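Local coordinates for PROTEIN (hypothetical protein EF0366) (Enterococcus faecalis, PDB 1VPY), which is of unknown function but belongs to the DUF72 family, folds as a TIM alpha/beta barrel and carries bound zinc ions in the crystal, at residues L176-E181 / N199-R204; A116-F121 / A148-N153; E58-W63 / E103-L108; E46-Y51 / V74-S79. All coordinates share one frame; numbering follows the deposited sequence.

Interaction 1: L176-E181 / N199-R204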
# COMPACT_ATOMS: atom_id res chain seq x y z
N LEU A 176 -1.52 -8.92 2.06
CA LEU A 176 -0.49 -8.50 3.02
C LEU A 176 0.67 -7.84 2.29
O LEU A 176 1.32 -8.46 1.44
CB LEU A 176 0.01 -9.66 3.88
CG LEU A 176 1.09 -9.32 4.91
CD1 LEU A 176 0.55 -8.47 6.06
CD2 LEU A 176 1.73 -10.59 5.45
N VAL A 177 0.92 -6.58 2.62
CA VAL A 177 1.89 -5.78 1.91
C VAL A 177 3.32 -6.28 2.12
O VAL A 177 3.79 -6.38 3.27
CB VAL A 177 1.75 -4.28 2.26
CG1 VAL A 177 2.95 -3.49 1.74
CG2 VAL A 177 0.43 -3.72 1.67
N ILE A 178 3.99 -6.62 1.03
CA ILE A 178 5.39 -7.04 1.10
C ILE A 178 6.26 -5.79 1.18
O ILE A 178 6.20 -4.93 0.28
CB ILE A 178 5.81 -7.92 -0.08
CG1 ILE A 178 4.83 -9.09 -0.24
CG2 ILE A 178 7.24 -8.42 0.14
CD1 ILE A 178 4.92 -9.80 -1.54
N VAL A 179 7.06 -5.68 2.24
CA VAL A 179 7.80 -4.45 2.50
C VAL A 179 9.32 -4.55 2.51
O VAL A 179 9.90 -5.44 3.13
CB VAL A 179 7.35 -3.76 3.81
CG1 VAL A 179 5.92 -3.28 3.69
CG2 VAL A 179 7.54 -4.69 5.03
N ASP A 180 9.96 -3.63 1.80
CA ASP A 180 11.38 -3.38 1.95
C ASP A 180 11.51 -2.08 2.72
O ASP A 180 10.99 -1.05 2.30
CB ASP A 180 12.08 -3.27 0.60
CG ASP A 180 13.59 -3.25 0.74
OD1 ASP A 180 14.15 -4.24 1.27
OD2 ASP A 180 14.21 -2.24 0.35
N GLU A 181 12.17 -2.14 3.87
CA GLU A 181 12.25 -0.99 4.76
C GLU A 181 13.44 -1.10 5.73
O GLU A 181 14.01 -2.19 5.90
CB GLU A 181 10.92 -0.79 5.51
CG GLU A 181 10.54 -1.93 6.45
CD GLU A 181 9.21 -1.69 7.14
OE1 GLU A 181 8.17 -1.68 6.44
OE2 GLU A 181 9.21 -1.51 8.38
N ASN A 199 -5.29 -12.40 -5.94
CA ASN A 199 -5.91 -11.44 -6.86
C ASN A 199 -5.14 -10.15 -6.96
O ASN A 199 -5.34 -9.38 -7.91
CB ASN A 199 -7.35 -11.14 -6.47
CG ASN A 199 -8.30 -12.26 -6.83
OD1 ASN A 199 -8.44 -12.63 -8.00
ND2 ASN A 199 -8.95 -12.82 -5.82
N LEU A 200 -4.29 -9.89 -5.97
CA LEU A 200 -3.47 -8.70 -5.94
C LEU A 200 -2.42 -8.74 -4.83
O LEU A 200 -2.74 -9.00 -3.67
CB LEU A 200 -4.32 -7.42 -5.84
CG LEU A 200 -5.03 -7.02 -4.54
CD1 LEU A 200 -5.29 -5.53 -4.58
CD2 LEU A 200 -6.34 -7.79 -4.33
N VAL A 201 -1.18 -8.51 -5.22
CA VAL A 201 -0.07 -8.36 -4.29
C VAL A 201 0.42 -6.93 -4.39
O VAL A 201 0.57 -6.38 -5.49
CB VAL A 201 1.08 -9.33 -4.63
CG1 VAL A 201 2.37 -8.96 -3.91
CG2 VAL A 201 0.68 -10.73 -4.26
N LEU A 202 0.67 -6.32 -3.23
CA LEU A 202 1.26 -4.99 -3.19
C LEU A 202 2.61 -5.02 -2.49
O LEU A 202 2.73 -5.52 -1.35
CB LEU A 202 0.31 -3.98 -2.52
CG LEU A 202 0.76 -2.52 -2.44
CD1 LEU A 202 0.88 -1.88 -3.83
CD2 LEU A 202 -0.17 -1.71 -1.57
N PHE A 203 3.61 -4.49 -3.20
CA PHE A 203 4.94 -4.22 -2.67
C PHE A 203 5.02 -2.76 -2.31
O PHE A 203 4.47 -1.92 -3.03
CB PHE A 203 5.99 -4.47 -3.75
CG PHE A 203 6.34 -5.91 -3.95
CD1 PHE A 203 7.33 -6.51 -3.17
CD2 PHE A 203 5.70 -6.66 -4.93
CE1 PHE A 203 7.67 -7.84 -3.36
CE2 PHE A 203 6.03 -7.99 -5.13
CZ PHE A 203 7.02 -8.58 -4.35
N ARG A 204 5.73 -2.44 -1.24
CA ARG A 204 6.09 -1.05 -0.95
C ARG A 204 7.54 -0.98 -0.51
O ARG A 204 7.94 -1.64 0.46
CB ARG A 204 5.18 -0.45 0.12
CG ARG A 204 3.73 -0.23 -0.33
CD ARG A 204 2.92 0.45 0.77
NE ARG A 204 3.03 1.91 0.70
CZ ARG A 204 3.12 2.71 1.76
NH1 ARG A 204 3.16 2.23 2.99
NH2 ARG A 204 3.21 4.01 1.56
O HOH W 1 0.36 -7.70 -0.98
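Ile178 and Phe203 are bridge partners on the adjacent parallel strands 175-180 and 201-205 of the barrel, and their side chains run side by side on the outer face, where helix 231-245 packs on them. In Ile178, CG1 stands anti to the carbonyl carbon (chi1 -52°) and CG2 anti to the backbone N, and the two branches reach different parts of the aromatic ring. CG2 of Ile178 lies 3.6 Å from Phe203 CE1. CD1 of Ile178 sits instead over one ring face, displaced toward the rim, in a CH-pi contact 4.0 Å from the Phe203 centroid; this same methyl also touches Val201 CG1 at 3.6 Å. On the barrel interior Val177 divides its methyls likewise, CG2 meeting Leu202 CD2 at 3.9 Å while CG1 rests against the aliphatic start of Arg204. The Arg204 chain bends at chi3 (87°), which places NE, and its guanidinium goes on to salt bridges with Glu150 and Glu46. Between the two faces run three backbone hydrogen bonds, among them Ile178 N to Leu202 O at 2.9 Å and Arg204 N to Ile178 O at 3.0 Å. Where the strands part, a water donates to Leu176 O and accepts from Leu202 N. The chemistry is thus two-sided: Ile178, Val201 and Phe203 make an apolar outer layer, while inside the barrel a hydrocarbon base carries a buried guanidinium paired with two acids.

Interaction 2: A116-F121 / A148-N153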
# COMPACT_ATOMS: atom_id res chain seq x y z
N ALA A 116 -6.29 -0.89 -4.41
CA ALA A 116 -6.59 -1.32 -3.04
C ALA A 116 -6.62 -0.14 -2.09
O ALA A 116 -6.00 0.89 -2.36
CB ALA A 116 -5.56 -2.35 -2.57
N PHE A 117 -7.37 -0.27 -0.99
CA PHE A 117 -7.19 0.64 0.14
C PHE A 117 -6.01 0.16 0.97
O PHE A 117 -5.96 -1.01 1.36
CB PHE A 117 -8.45 0.70 1.02
CG PHE A 117 -9.59 1.42 0.38
CD1 PHE A 117 -9.49 2.77 0.07
CD2 PHE A 117 -10.76 0.75 0.09
CE1 PHE A 117 -10.55 3.44 -0.54
CE2 PHE A 117 -11.83 1.40 -0.52
CZ PHE A 117 -11.72 2.75 -0.84
N LEU A 118 -5.04 1.04 1.21
CA LEU A 118 -3.90 0.67 2.05
C LEU A 118 -4.17 1.06 3.48
O LEU A 118 -4.35 2.23 3.80
CB LEU A 118 -2.58 1.28 1.54
CG LEU A 118 -1.39 1.26 2.51
CD1 LEU A 118 -0.85 -0.15 2.79
CD2 LEU A 118 -0.28 2.16 1.99
N VAL A 119 -4.24 0.06 4.35
CA VAL A 119 -4.36 0.28 5.78
C VAL A 119 -2.99 -0.05 6.36
O VAL A 119 -2.61 -1.22 6.46
CB VAL A 119 -5.47 -0.58 6.42
CG1 VAL A 119 -5.67 -0.22 7.88
CG2 VAL A 119 -6.78 -0.43 5.65
N GLN A 120 -2.25 0.99 6.73
CA GLN A 120 -0.86 0.86 7.15
C GLN A 120 -0.72 1.19 8.65
O GLN A 120 -0.97 2.32 9.06
CB GLN A 120 0.00 1.78 6.28
CG GLN A 120 1.49 1.78 6.59
CD GLN A 120 1.86 2.82 7.62
OE1 GLN A 120 1.66 4.02 7.41
NE2 GLN A 120 2.41 2.36 8.73
N PHE A 121 -0.32 0.20 9.45
CA PHE A 121 -0.26 0.33 10.91
C PHE A 121 1.11 0.73 11.45
O PHE A 121 2.12 0.59 10.77
CB PHE A 121 -0.71 -0.96 11.60
CG PHE A 121 -2.16 -1.28 11.37
CD1 PHE A 121 -3.14 -0.74 12.19
CD2 PHE A 121 -2.53 -2.11 10.33
CE1 PHE A 121 -4.49 -1.04 11.97
CE2 PHE A 121 -3.87 -2.41 10.10
CZ PHE A 121 -4.85 -1.87 10.94
N ALA A 148 -5.34 -3.76 1.17
CA ALA A 148 -3.94 -4.08 1.35
C ALA A 148 -3.56 -3.67 2.76
O ALA A 148 -3.67 -2.49 3.13
CB ALA A 148 -3.09 -3.37 0.32
N ILE A 149 -3.12 -4.64 3.56
CA ILE A 149 -2.73 -4.40 4.95
C ILE A 149 -1.21 -4.30 5.01
O ILE A 149 -0.51 -5.15 4.46
CB ILE A 149 -3.22 -5.57 5.87
CG1 ILE A 149 -4.76 -5.68 5.91
CG2 ILE A 149 -2.59 -5.50 7.26
CD1 ILE A 149 -5.48 -4.61 6.71
N GLU A 150 -0.71 -3.26 5.68
CA GLU A 150 0.72 -3.15 5.97
C GLU A 150 1.00 -3.06 7.46
O GLU A 150 0.31 -2.34 8.18
CB GLU A 150 1.33 -1.94 5.26
CG GLU A 150 2.84 -1.98 5.27
CD GLU A 150 3.47 -0.73 4.73
OE1 GLU A 150 3.02 -0.23 3.67
OE2 GLU A 150 4.42 -0.25 5.37
N LEU A 151 2.04 -3.77 7.92
CA LEU A 151 2.45 -3.80 9.33
C LEU A 151 3.90 -3.32 9.51
O LEU A 151 4.73 -3.49 8.61
CB LEU A 151 2.31 -5.22 9.90
CG LEU A 151 1.09 -6.07 9.51
CD1 LEU A 151 1.40 -7.55 9.65
CD2 LEU A 151 -0.14 -5.71 10.32
N ARG A 152 4.19 -2.71 10.67
CA ARG A 152 5.56 -2.25 11.03
C ARG A 152 6.06 -2.90 12.31
O ARG A 152 6.94 -2.35 12.98
CB ARG A 152 5.64 -0.73 11.22
CG ARG A 152 5.45 0.10 9.97
CD ARG A 152 6.39 1.30 9.93
NE ARG A 152 5.94 2.30 8.95
CZ ARG A 152 5.80 2.08 7.64
NH1 ARG A 152 6.06 0.89 7.13
NH2 ARG A 152 5.39 3.06 6.83
N ASN A 153 5.51 -4.06 12.65
CA ASN A 153 5.90 -4.76 13.87
C ASN A 153 6.25 -6.22 13.58
O ASN A 153 5.44 -6.95 13.00
CB ASN A 153 4.79 -4.66 14.92
CG ASN A 153 5.19 -5.24 16.25
OD1 ASN A 153 5.29 -6.46 16.41
ND2 ASN A 153 5.43 -4.37 17.22
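Gln120 and Glu150 are bridge partners on the parallel strands 114-120 and 147-150, their side chains side by side on the inner face of the barrel. Followed outward, Gln120 starts with CB 4.1 Å from Glu150 CB. Its CG, anti to the backbone N (chi1 180°), lies against the carboxylate, 3.7 Å from Glu150 CD. The chain then bends at chi2 (-90°), carrying CD away from the acid to a position 3.6 Å from Arg152 NH2. The terminal amide stacks on the Arg152 guanidinium, the planes 19° apart, with Gln120 NE2 over one face toward the rim and 3.5 Å from Arg152 NE. NE2 also makes a weak hydrogen bond back to Phe121 O at 2.7 Å, while OE1 accepts from Lys76 NZ. Arg152 in turn reaches Glu150 through a salt bridge from NH1 to OE2 at 2.7 Å; His206 also binds that oxygen, and Arg204 pairs with OE1. Four backbone hydrogen bonds join the strands below this cluster, including Glu150 N to Val119 O at 2.9 Å. The outer face is apolar: Ile149 CD1 packs 4.0 Å from Val119 CB and approaches the edge of the Phe121 ring. The strands belong to one beta-alpha-beta unit completed by helix 129-141. At their C-terminal ends, where TIM barrels usually carry their active sites, the contact builds a largely buried polar network: the OE1 bond to Lys76, helped by the weak NE2 bond, probably steadies the Gln120 amide in its stack, and several donors converge on the Glu150 carboxylate.

Interaction 3: E58-W63 / E103-L108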
# COMPACT_ATOMS: atom_id res chain seq x y z
N GLU A 58 -16.47 14.85 -4.35
CA GLU A 58 -16.28 15.42 -5.69
C GLU A 58 -14.82 15.64 -6.08
O GLU A 58 -14.50 15.71 -7.27
CB GLU A 58 -17.09 16.72 -5.87
CG GLU A 58 -16.76 17.84 -4.86
CD GLU A 58 -17.60 17.78 -3.58
OE1 GLU A 58 -18.38 16.81 -3.40
OE2 GLU A 58 -17.48 18.71 -2.76
N ARG A 59 -13.93 15.75 -5.09
CA ARG A 59 -12.49 15.80 -5.36
C ARG A 59 -12.02 14.44 -5.87
O ARG A 59 -11.33 14.36 -6.89
CB ARG A 59 -11.69 16.23 -4.13
CG ARG A 59 -10.21 16.47 -4.43
CD ARG A 59 -9.45 16.99 -3.23
NE ARG A 59 -10.06 18.20 -2.69
CZ ARG A 59 -9.95 18.60 -1.42
NH1 ARG A 59 -9.25 17.87 -0.55
NH2 ARG A 59 -10.54 19.72 -1.02
N VAL A 60 -12.41 13.39 -5.15
CA VAL A 60 -12.18 12.01 -5.57
C VAL A 60 -12.74 11.77 -6.98
O VAL A 60 -12.10 11.11 -7.80
CB VAL A 60 -12.76 11.00 -4.56
CG1 VAL A 60 -12.37 9.57 -4.92
CG2 VAL A 60 -12.29 11.33 -3.14
N ALA A 61 -13.92 12.33 -7.25
CA ALA A 61 -14.56 12.24 -8.57
C ALA A 61 -13.67 12.79 -9.69
O ALA A 61 -13.56 12.17 -10.75
CB ALA A 61 -15.91 12.95 -8.56
N GLU A 62 -13.04 13.94 -9.44
CA GLU A 62 -12.15 14.56 -10.44
C GLU A 62 -10.87 13.77 -10.62
O GLU A 62 -10.40 13.62 -11.76
CB GLU A 62 -11.83 16.01 -10.09
CG GLU A 62 -12.93 17.00 -10.49
CD GLU A 62 -13.08 17.18 -12.00
OE1 GLU A 62 -12.09 17.00 -12.74
OE2 GLU A 62 -14.21 17.50 -12.44
N TRP A 63 -10.31 13.26 -9.52
CA TRP A 63 -9.14 12.39 -9.58
C TRP A 63 -9.41 11.24 -10.52
O TRP A 63 -8.58 10.92 -11.38
CB TRP A 63 -8.75 11.83 -8.20
CG TRP A 63 -8.31 12.85 -7.17
CD1 TRP A 63 -7.88 14.13 -7.41
CD2 TRP A 63 -8.25 12.67 -5.75
NE1 TRP A 63 -7.57 14.76 -6.23
CE2 TRP A 63 -7.79 13.88 -5.19
CE3 TRP A 63 -8.55 11.60 -4.90
CZ2 TRP A 63 -7.61 14.06 -3.81
CZ3 TRP A 63 -8.39 11.78 -3.54
CH2 TRP A 63 -7.92 13.00 -3.00
N GLU A 103 -18.15 7.09 1.86
CA GLU A 103 -19.01 8.02 1.13
C GLU A 103 -18.18 8.90 0.19
O GLU A 103 -18.58 9.16 -0.94
CB GLU A 103 -19.85 8.89 2.08
N SER A 104 -17.01 9.34 0.67
CA SER A 104 -16.13 10.17 -0.14
C SER A 104 -15.41 9.34 -1.19
O SER A 104 -15.10 9.83 -2.27
CB SER A 104 -15.11 10.91 0.73
OG SER A 104 -13.93 10.15 0.90
N MSE A 105 -15.16 8.07 -0.87
CA MSE A 105 -14.46 7.17 -1.78
C MSE A 105 -15.35 6.53 -2.83
O MSE A 105 -14.87 5.77 -3.67
CB MSE A 105 -13.70 6.09 -1.01
CG MSE A 105 -12.50 6.61 -0.26
SE MSE A 105 -11.20 7.45 -1.47
CE MSE A 105 -10.65 9.01 -0.32
N ALA A 106 -16.65 6.83 -2.76
CA ALA A 106 -17.64 6.26 -3.68
C ALA A 106 -17.25 6.34 -5.16
O ALA A 106 -17.29 5.32 -5.85
CB ALA A 106 -19.04 6.86 -3.44
N PRO A 107 -16.86 7.54 -5.66
CA PRO A 107 -16.62 7.61 -7.10
C PRO A 107 -15.42 6.77 -7.56
O PRO A 107 -15.38 6.37 -8.71
CB PRO A 107 -16.35 9.10 -7.34
CG PRO A 107 -16.87 9.79 -6.13
CD PRO A 107 -16.61 8.84 -5.02
N LEU A 108 -14.47 6.51 -6.66
CA LEU A 108 -13.35 5.62 -6.96
C LEU A 108 -13.78 4.15 -6.92
O LEU A 108 -13.44 3.37 -7.81
CB LEU A 108 -12.18 5.88 -6.01
CG LEU A 108 -10.99 4.91 -6.01
CD1 LEU A 108 -10.20 4.98 -7.30
CD2 LEU A 108 -10.09 5.20 -4.82
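Val60, on helix 57-65, points its side chain at the break between helices 94-104 and 106-109, and it loses more surface here than any other residue of the two segments. CG1 of Val60 is anti to the backbone N (chi1 -173°) and lies 3.9 Å from Leu108 CB. CG2 turns the other way, to Met105 CE at 4.0 Å, and both methyls flank the carbonyl oxygen of Ser104. Val60 therefore spans the end of one helix and the start of the next. Pro107 is the second main contributor. Its CB rests 3.8 Å from Ala61 CA, and the Ala61 methyl lies 4.1 Å from Pro107 CB. The ring thus packs against the helix backbone itself, which the small alanine lets come near. Met105, a selenomethionine, leaves its backbone heading away from helix 57-65, but bends at chi2 (-59°), which places SE, and again at chi3, which brings CE back to Val60; the two side chains cross at about a right angle. Beneath them Met105 touches Met75 and Phe117, and Leu108 touches Phe73 and Met75, so this side of the contact, Met105 and helix 106-109, is seated on the outside of the barrel strands. Leu108 N makes a weak bond to Met105 O. Apart from the Ser104 carbonyl oxygen, the interface is made of carbon contacts, so it depends on shape and burial more than on directed bonds.

Interaction 4: E46-Y51 / V74-S79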
# COMPACT_ATOMS: atom_id res chain seq x y z
N GLU A 46 0.14 5.82 -5.57
CA GLU A 46 -0.37 5.79 -4.22
C GLU A 46 -0.62 7.21 -3.76
O GLU A 46 0.27 8.06 -3.84
CB GLU A 46 0.59 5.11 -3.25
CG GLU A 46 0.05 5.07 -1.83
CD GLU A 46 1.05 4.51 -0.85
OE1 GLU A 46 1.63 3.45 -1.13
OE2 GLU A 46 1.25 5.12 0.21
N MSE A 47 -1.84 7.46 -3.31
CA MSE A 47 -2.18 8.77 -2.79
C MSE A 47 -2.38 8.70 -1.30
O MSE A 47 -3.19 7.91 -0.80
CB MSE A 47 -3.42 9.30 -3.49
CG MSE A 47 -3.19 9.53 -4.96
SE MSE A 47 -4.64 10.51 -5.79
CE MSE A 47 -4.42 12.31 -4.90
N ASP A 48 -1.60 9.52 -0.59
CA ASP A 48 -1.60 9.56 0.86
C ASP A 48 -2.47 10.68 1.41
O ASP A 48 -2.72 10.75 2.60
CB ASP A 48 -0.17 9.71 1.36
CG ASP A 48 0.65 8.45 1.15
OD1 ASP A 48 0.10 7.42 0.69
OD2 ASP A 48 1.86 8.49 1.44
N THR A 49 -2.95 11.54 0.51
CA THR A 49 -3.72 12.73 0.85
C THR A 49 -4.87 12.50 1.86
O THR A 49 -5.08 13.32 2.75
CB THR A 49 -4.22 13.43 -0.45
OG1 THR A 49 -5.14 14.47 -0.12
CG2 THR A 49 -4.91 12.44 -1.36
N ALA A 50 -5.59 11.39 1.72
CA ALA A 50 -6.75 11.09 2.56
C ALA A 50 -6.38 10.55 3.94
O ALA A 50 -7.23 10.44 4.83
CB ALA A 50 -7.72 10.15 1.85
N TYR A 51 -5.12 10.20 4.11
CA TYR A 51 -4.60 9.78 5.41
C TYR A 51 -4.68 10.94 6.39
O TYR A 51 -4.86 10.73 7.60
CB TYR A 51 -3.15 9.31 5.25
CG TYR A 51 -2.46 8.88 6.53
CD1 TYR A 51 -2.62 7.59 7.03
CD2 TYR A 51 -1.62 9.75 7.21
CE1 TYR A 51 -1.98 7.18 8.19
CE2 TYR A 51 -0.97 9.36 8.38
CZ TYR A 51 -1.15 8.07 8.85
OH TYR A 51 -0.51 7.68 10.00
N VAL A 74 -3.81 3.28 -5.41
CA VAL A 74 -3.72 2.72 -4.08
C VAL A 74 -4.07 3.87 -3.15
O VAL A 74 -3.32 4.85 -3.05
CB VAL A 74 -2.33 2.16 -3.75
CG1 VAL A 74 -2.25 1.75 -2.28
CG2 VAL A 74 -2.00 0.98 -4.66
N MSE A 75 -5.21 3.75 -2.49
CA MSE A 75 -5.71 4.79 -1.65
C MSE A 75 -5.39 4.49 -0.19
O MSE A 75 -5.89 3.53 0.37
CB MSE A 75 -7.22 4.92 -1.85
CG MSE A 75 -7.81 6.21 -1.33
SE MSE A 75 -7.01 7.81 -2.18
CE MSE A 75 -7.15 7.24 -4.15
N LYS A 76 -4.54 5.31 0.42
CA LYS A 76 -4.23 5.13 1.83
C LYS A 76 -5.40 5.62 2.67
O LYS A 76 -5.85 6.76 2.52
CB LYS A 76 -2.94 5.87 2.20
CG LYS A 76 -2.35 5.42 3.53
CD LYS A 76 -0.95 5.95 3.74
CE LYS A 76 -0.41 5.42 5.05
NZ LYS A 76 0.78 6.16 5.51
N VAL A 77 -5.92 4.76 3.55
CA VAL A 77 -7.07 5.10 4.40
C VAL A 77 -6.76 6.18 5.45
O VAL A 77 -5.59 6.40 5.81
CB VAL A 77 -7.65 3.84 5.12
CG1 VAL A 77 -8.01 2.77 4.11
CG2 VAL A 77 -6.69 3.30 6.16
N TYR A 78 -7.81 6.84 5.92
CA TYR A 78 -7.70 7.87 6.95
C TYR A 78 -6.93 7.37 8.19
O TYR A 78 -7.15 6.25 8.66
CB TYR A 78 -9.10 8.38 7.34
CG TYR A 78 -9.10 9.48 8.39
CD1 TYR A 78 -8.51 10.72 8.13
CD2 TYR A 78 -9.69 9.28 9.64
CE1 TYR A 78 -8.51 11.73 9.10
CE2 TYR A 78 -9.69 10.28 10.61
CZ TYR A 78 -9.10 11.50 10.33
OH TYR A 78 -9.10 12.50 11.28
N SER A 79 -6.03 8.20 8.70
CA SER A 79 -5.16 7.84 9.83
C SER A 79 -5.91 7.21 11.00
O SER A 79 -5.40 6.29 11.65
CB SER A 79 -4.33 9.05 10.30
OG SER A 79 -5.16 10.16 10.61
O HOH W 2 -5.42 8.61 0.60
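Consecutive parallel strands of the TIM barrel, 44-47 and 72-76, meet here along with the loops that follow them at their C-terminal ends. Both backbone polar atoms of Met47 are bonded across the pair: its N donates to Val74 O at 3.0 Å and its O accepts from Lys76 N at 3.2 Å. Past the strands the contact is carried by Tyr51, whose ring has a partner on each face. Lys76 extends fully from its backbone, CG anti to N (chi1 -164°), alongside the tyrosine, and brings NZ over one face in a cation-pi contact 4.1 Å from the Tyr51 centroid. Ser79 CB lies over the centre of the opposite face, 3.7 Å from that centroid. The Lys76 amine also bonds Gln120, while Asp48 OD1 packs on the lysine shaft 3.5 Å from Lys76 CD; Glu46 pairs with Arg204. The backbone of Tyr51 is tied down too, its O accepting from Ser79 N at 3.0 Å. Between strand ends and loops, one water donates to Met47 O and to Lys76 O, each at 2.7 Å, and accepts from Ala50 N.

In the fold
Interactions 1, 2 and 4 all lie in the closed eight-stranded sheet, their centres 6 to 9 Å from the centre of the chain, whereas interaction 3 sits 19 Å out, between helices. The strand pairs share backbone bonding and an apolar outer face, but differ inside: interaction 2 gathers the polar side chains, interaction 1 supplies Arg204, whose two salt bridges reach Glu150 of interaction 2 and Glu46 of interaction 4, and interaction 4 adds a lysine from its strand and an aromatic ring from beyond the strand end. Strands 72-76 and 114-120 are neighbours, joining interactions 4 and 2 directly. Interaction 3, almost entirely apolar, reaches the barrel through Trp63, Met105 and Leu108, which pack on residues of interaction 4.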